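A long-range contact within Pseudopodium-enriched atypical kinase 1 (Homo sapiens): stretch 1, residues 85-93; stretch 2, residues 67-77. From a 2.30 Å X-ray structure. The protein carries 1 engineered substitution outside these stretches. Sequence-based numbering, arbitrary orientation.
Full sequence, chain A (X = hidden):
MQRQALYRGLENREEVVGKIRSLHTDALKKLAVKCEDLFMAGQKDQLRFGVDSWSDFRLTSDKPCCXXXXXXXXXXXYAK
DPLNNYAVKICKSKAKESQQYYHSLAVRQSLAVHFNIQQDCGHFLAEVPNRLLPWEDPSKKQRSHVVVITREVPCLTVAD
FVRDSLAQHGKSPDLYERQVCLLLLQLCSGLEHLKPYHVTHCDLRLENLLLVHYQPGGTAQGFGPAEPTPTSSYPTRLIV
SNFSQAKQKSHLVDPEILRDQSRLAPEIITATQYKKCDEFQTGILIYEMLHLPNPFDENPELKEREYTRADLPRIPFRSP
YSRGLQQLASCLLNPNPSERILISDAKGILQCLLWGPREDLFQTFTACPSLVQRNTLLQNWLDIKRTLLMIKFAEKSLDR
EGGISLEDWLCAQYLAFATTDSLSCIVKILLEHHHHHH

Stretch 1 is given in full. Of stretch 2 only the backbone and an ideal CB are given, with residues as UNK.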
# COMPACT_ATOMS: atom_id res chain seq x y z
N ASN A 85 -24.31 8.37 14.51
CA ASN A 85 -25.19 7.22 14.39
C ASN A 85 -25.47 6.61 15.76
O ASN A 85 -24.55 6.30 16.51
CB ASN A 85 -24.58 6.17 13.46
CG ASN A 85 -24.44 6.66 12.04
OD1 ASN A 85 -25.23 7.48 11.58
ND2 ASN A 85 -23.43 6.16 11.34
N TYR A 86 -26.75 6.46 16.08
CA TYR A 86 -27.18 5.78 17.29
C TYR A 86 -28.40 4.93 16.98
O TYR A 86 -29.23 5.31 16.15
CB TYR A 86 -27.52 6.78 18.41
CG TYR A 86 -26.31 7.47 19.01
CD1 TYR A 86 -25.57 6.87 20.02
CD2 TYR A 86 -25.93 8.74 18.58
CE1 TYR A 86 -24.47 7.51 20.58
CE2 TYR A 86 -24.84 9.38 19.13
CZ TYR A 86 -24.11 8.76 20.13
OH TYR A 86 -23.03 9.41 20.68
N ALA A 87 -28.49 3.78 17.64
CA ALA A 87 -29.63 2.89 17.51
C ALA A 87 -30.21 2.63 18.89
O ALA A 87 -29.47 2.39 19.85
CB ALA A 87 -29.23 1.56 16.85
N VAL A 88 -31.54 2.70 18.99
CA VAL A 88 -32.25 2.46 20.24
C VAL A 88 -32.72 1.01 20.24
O VAL A 88 -33.49 0.60 19.37
CB VAL A 88 -33.44 3.42 20.40
CG1 VAL A 88 -34.32 2.98 21.55
CG2 VAL A 88 -32.94 4.84 20.63
N LYS A 89 -32.24 0.24 21.21
CA LYS A 89 -32.57 -1.18 21.33
C LYS A 89 -33.57 -1.35 22.47
O LYS A 89 -33.23 -1.15 23.64
CB LYS A 89 -31.31 -2.00 21.57
CG LYS A 89 -31.54 -3.49 21.70
CD LYS A 89 -30.25 -4.23 22.03
CE LYS A 89 -30.50 -5.73 22.18
NZ LYS A 89 -29.25 -6.49 22.46
N ILE A 90 -34.81 -1.71 22.12
CA ILE A 90 -35.89 -1.88 23.08
C ILE A 90 -36.08 -3.37 23.30
O ILE A 90 -36.64 -4.07 22.45
CB ILE A 90 -37.18 -1.21 22.60
CG1 ILE A 90 -36.91 0.23 22.14
CG2 ILE A 90 -38.22 -1.21 23.72
CD1 ILE A 90 -38.13 0.92 21.57
N CYS A 91 -35.65 -3.86 24.46
CA CYS A 91 -35.62 -5.29 24.72
C CYS A 91 -37.02 -5.83 25.03
O CYS A 91 -37.92 -5.09 25.44
CB CYS A 91 -34.66 -5.59 25.87
SG CYS A 91 -32.98 -4.99 25.57
N LYS A 92 -37.19 -7.14 24.84
CA LYS A 92 -38.50 -7.74 25.00
C LYS A 92 -38.82 -8.08 26.46
O LYS A 92 -39.99 -8.14 26.83
CB LYS A 92 -38.60 -9.00 24.14
CG LYS A 92 -38.48 -8.74 22.65
CD LYS A 92 -38.58 -10.03 21.84
CE LYS A 92 -38.50 -9.75 20.34
NZ LYS A 92 -38.56 -11.01 19.55
N SER A 93 -37.80 -8.29 27.28
CA SER A 93 -38.01 -8.64 28.69
C SER A 93 -36.91 -8.06 29.57
O SER A 93 -37.12 -7.81 30.76
CB SER A 93 -38.08 -10.16 28.85
OG SER A 93 -39.20 -10.69 28.17
N UNK A 67 -35.37 -6.06 13.46
CA UNK A 67 -36.17 -6.80 14.44
C UNK A 67 -35.42 -8.09 14.78
O UNK A 67 -35.49 -9.07 14.04
CB UNK A 67 -37.57 -7.10 13.91
N UNK A 68 -34.71 -8.08 15.90
CA UNK A 68 -33.91 -9.22 16.31
C UNK A 68 -34.71 -10.14 17.23
O UNK A 68 -35.87 -9.87 17.56
CB UNK A 68 -32.63 -8.75 17.01
N UNK A 69 -34.08 -11.23 17.66
CA UNK A 69 -34.74 -12.20 18.52
C UNK A 69 -34.97 -11.73 19.94
O UNK A 69 -35.76 -12.35 20.66
CB UNK A 69 -33.92 -13.49 18.55
N UNK A 70 -34.30 -10.65 20.37
CA UNK A 70 -34.43 -10.17 21.73
C UNK A 70 -34.94 -8.74 21.85
O UNK A 70 -35.25 -8.31 22.97
CB UNK A 70 -33.07 -10.28 22.43
N UNK A 71 -35.04 -8.00 20.75
CA UNK A 71 -35.37 -6.59 20.85
C UNK A 71 -35.78 -6.06 19.48
O UNK A 71 -35.68 -6.75 18.46
CB UNK A 71 -34.19 -5.79 21.41
N UNK A 72 -36.24 -4.81 19.48
CA UNK A 72 -36.52 -4.06 18.26
C UNK A 72 -35.57 -2.87 18.23
O UNK A 72 -35.20 -2.32 19.28
CB UNK A 72 -37.98 -3.61 18.19
N UNK A 73 -35.17 -2.47 17.03
CA UNK A 73 -34.17 -1.43 16.84
C UNK A 73 -34.76 -0.24 16.09
O UNK A 73 -35.52 -0.41 15.14
CB UNK A 73 -32.96 -1.99 16.09
N UNK A 74 -34.38 0.96 16.52
CA UNK A 74 -34.78 2.20 15.86
C UNK A 74 -33.58 3.12 15.76
O UNK A 74 -32.88 3.34 16.75
CB UNK A 74 -35.92 2.88 16.61
N UNK A 75 -33.34 3.65 14.56
CA UNK A 75 -32.32 4.68 14.41
C UNK A 75 -32.79 5.96 15.09
O UNK A 75 -33.96 6.34 15.01
CB UNK A 75 -32.01 4.93 12.93
N UNK A 76 -31.87 6.62 15.79
CA UNK A 76 -32.22 7.78 16.59
C UNK A 76 -31.12 8.83 16.52
O UNK A 76 -29.96 8.53 16.25
CB UNK A 76 -32.48 7.37 18.04
N UNK A 77 -31.52 10.07 16.77
CA UNK A 77 -30.61 11.20 16.88
C UNK A 77 -30.51 11.59 18.35
O UNK A 77 -31.48 12.10 18.92
CB UNK A 77 -31.08 12.38 16.03

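Positions 71-77 form a strand antiparallel to 85-91; from 71 to 76 the CA-to-CB bonds alternate, as in any extended strand, between two faces of the sheet, one carrying Ala 87, Lys 89 and Cys 91, the other Tyr 86, Val 88 and Ile 90. Positions 67 and 68 precede this pairing, and their ideal CB atoms have nothing of stretch 1 within 5.5 Å; many residues would suit. They are Glu 67 and Ala 68.

At position 69, phi/psi of -72/-15° is open to most residues, and the CB direction leads away. The deposited Gly 69 contributes its backbone: Lys 92 NZ makes a weak hydrogen bond to Gly 69 O at 3.3 Å.

Position 70 also points away at its CB, yet the Lys 89 ammonium lies within reach of even a short polar side chain, favouring an acid or a neutral acceptor such as Asn. It is Asp 70; with chi1 in p, its carboxylate turns back, and OD2 forms a salt bridge with Lys 89 NZ at 3.1 Å. Its backbone O accepts from Lys 92 N at 2.9 Å.

Position 71 is tight. Its ideal CB lies 3.2 Å from Ile 90 O and 3.5 Å from Lys 89 CG, which favours a small residue. Ala 71 fits, packing against Lys 89.

Position 72 shares a face with Ile 90, inviting an aliphatic side chain. In Val 72, CG1 packs 3.8 Å from Ile 90 CB, while Ile 90 N donates a hydrogen bond to Val 72 O at 2.9 Å.

Position 73 lies beside Ala 87 and the extended, all-t Lys 89. The small alanine leaves room for a long or aromatic side chain that could cover the lysine methylenes. Tyr 73, chi1 m, brings OH to 3.3 Å from Lys 89 CD.

Position 74 pairs with Val 88 on the other face, where Ile 90 CD1 offers an apolar surface to a large aliphatic or aromatic group. It is Tyr 74, whose CD1 lies 4.1 Å from Ile 90 CD1.

Position 75 pairs with Ala 87, and its ideal CB lies 4.3 Å from Tyr 86 O; beta-branched or polar residues would serve. Thr 75 has its hydroxyl bonded elsewhere in the structure.

At position 76, Val 88 CG2 lies 3.7 Å from the ideal CB, so a small apolar residue suits. Ala 76 provides that methyl contact. Position 77 points away and is permissive; it is Ser 77.

Stretch 2 (67-77) EAGDAVYYTAS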
# COMPACT_ATOMS: atom_id res chain seq x y z
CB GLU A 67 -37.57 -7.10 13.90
CG GLU A 67 -38.47 -5.88 13.84
CD GLU A 67 -39.77 -6.16 13.11
OE1 GLU A 67 -39.76 -6.19 11.86
OE2 GLU A 67 -40.80 -6.37 13.78
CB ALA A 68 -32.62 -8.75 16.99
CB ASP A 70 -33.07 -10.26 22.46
CG ASP A 70 -32.00 -9.40 21.80
OD1 ASP A 70 -32.15 -9.07 20.61
OD2 ASP A 70 -31.01 -9.06 22.48
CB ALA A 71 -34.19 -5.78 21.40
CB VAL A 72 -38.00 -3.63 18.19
CG1 VAL A 72 -38.32 -2.60 19.26
CG2 VAL A 72 -38.34 -3.11 16.81
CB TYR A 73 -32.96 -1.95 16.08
CG TYR A 73 -32.06 -2.87 16.87
CD1 TYR A 73 -31.03 -2.36 17.65
CD2 TYR A 73 -32.25 -4.24 16.84
CE1 TYR A 73 -30.21 -3.20 18.38
CE2 TYR A 73 -31.43 -5.09 17.56
CZ TYR A 73 -30.41 -4.56 18.33
OH TYR A 73 -29.60 -5.40 19.05
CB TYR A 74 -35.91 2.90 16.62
CG TYR A 74 -37.24 2.19 16.58
CD1 TYR A 74 -37.58 1.24 17.52
CD2 TYR A 74 -38.18 2.50 15.59
CE1 TYR A 74 -38.80 0.59 17.49
CE2 TYR A 74 -39.40 1.86 15.55
CZ TYR A 74 -39.71 0.91 16.50
OH TYR A 74 -40.93 0.27 16.46
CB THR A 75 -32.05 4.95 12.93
OG1 THR A 75 -33.25 5.43 12.30
CG2 THR A 75 -31.60 3.68 12.23
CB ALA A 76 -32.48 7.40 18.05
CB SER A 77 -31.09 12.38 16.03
OG SER A 77 -30.35 13.55 16.30
O HOH W 1 -28.41 8.05 14.18
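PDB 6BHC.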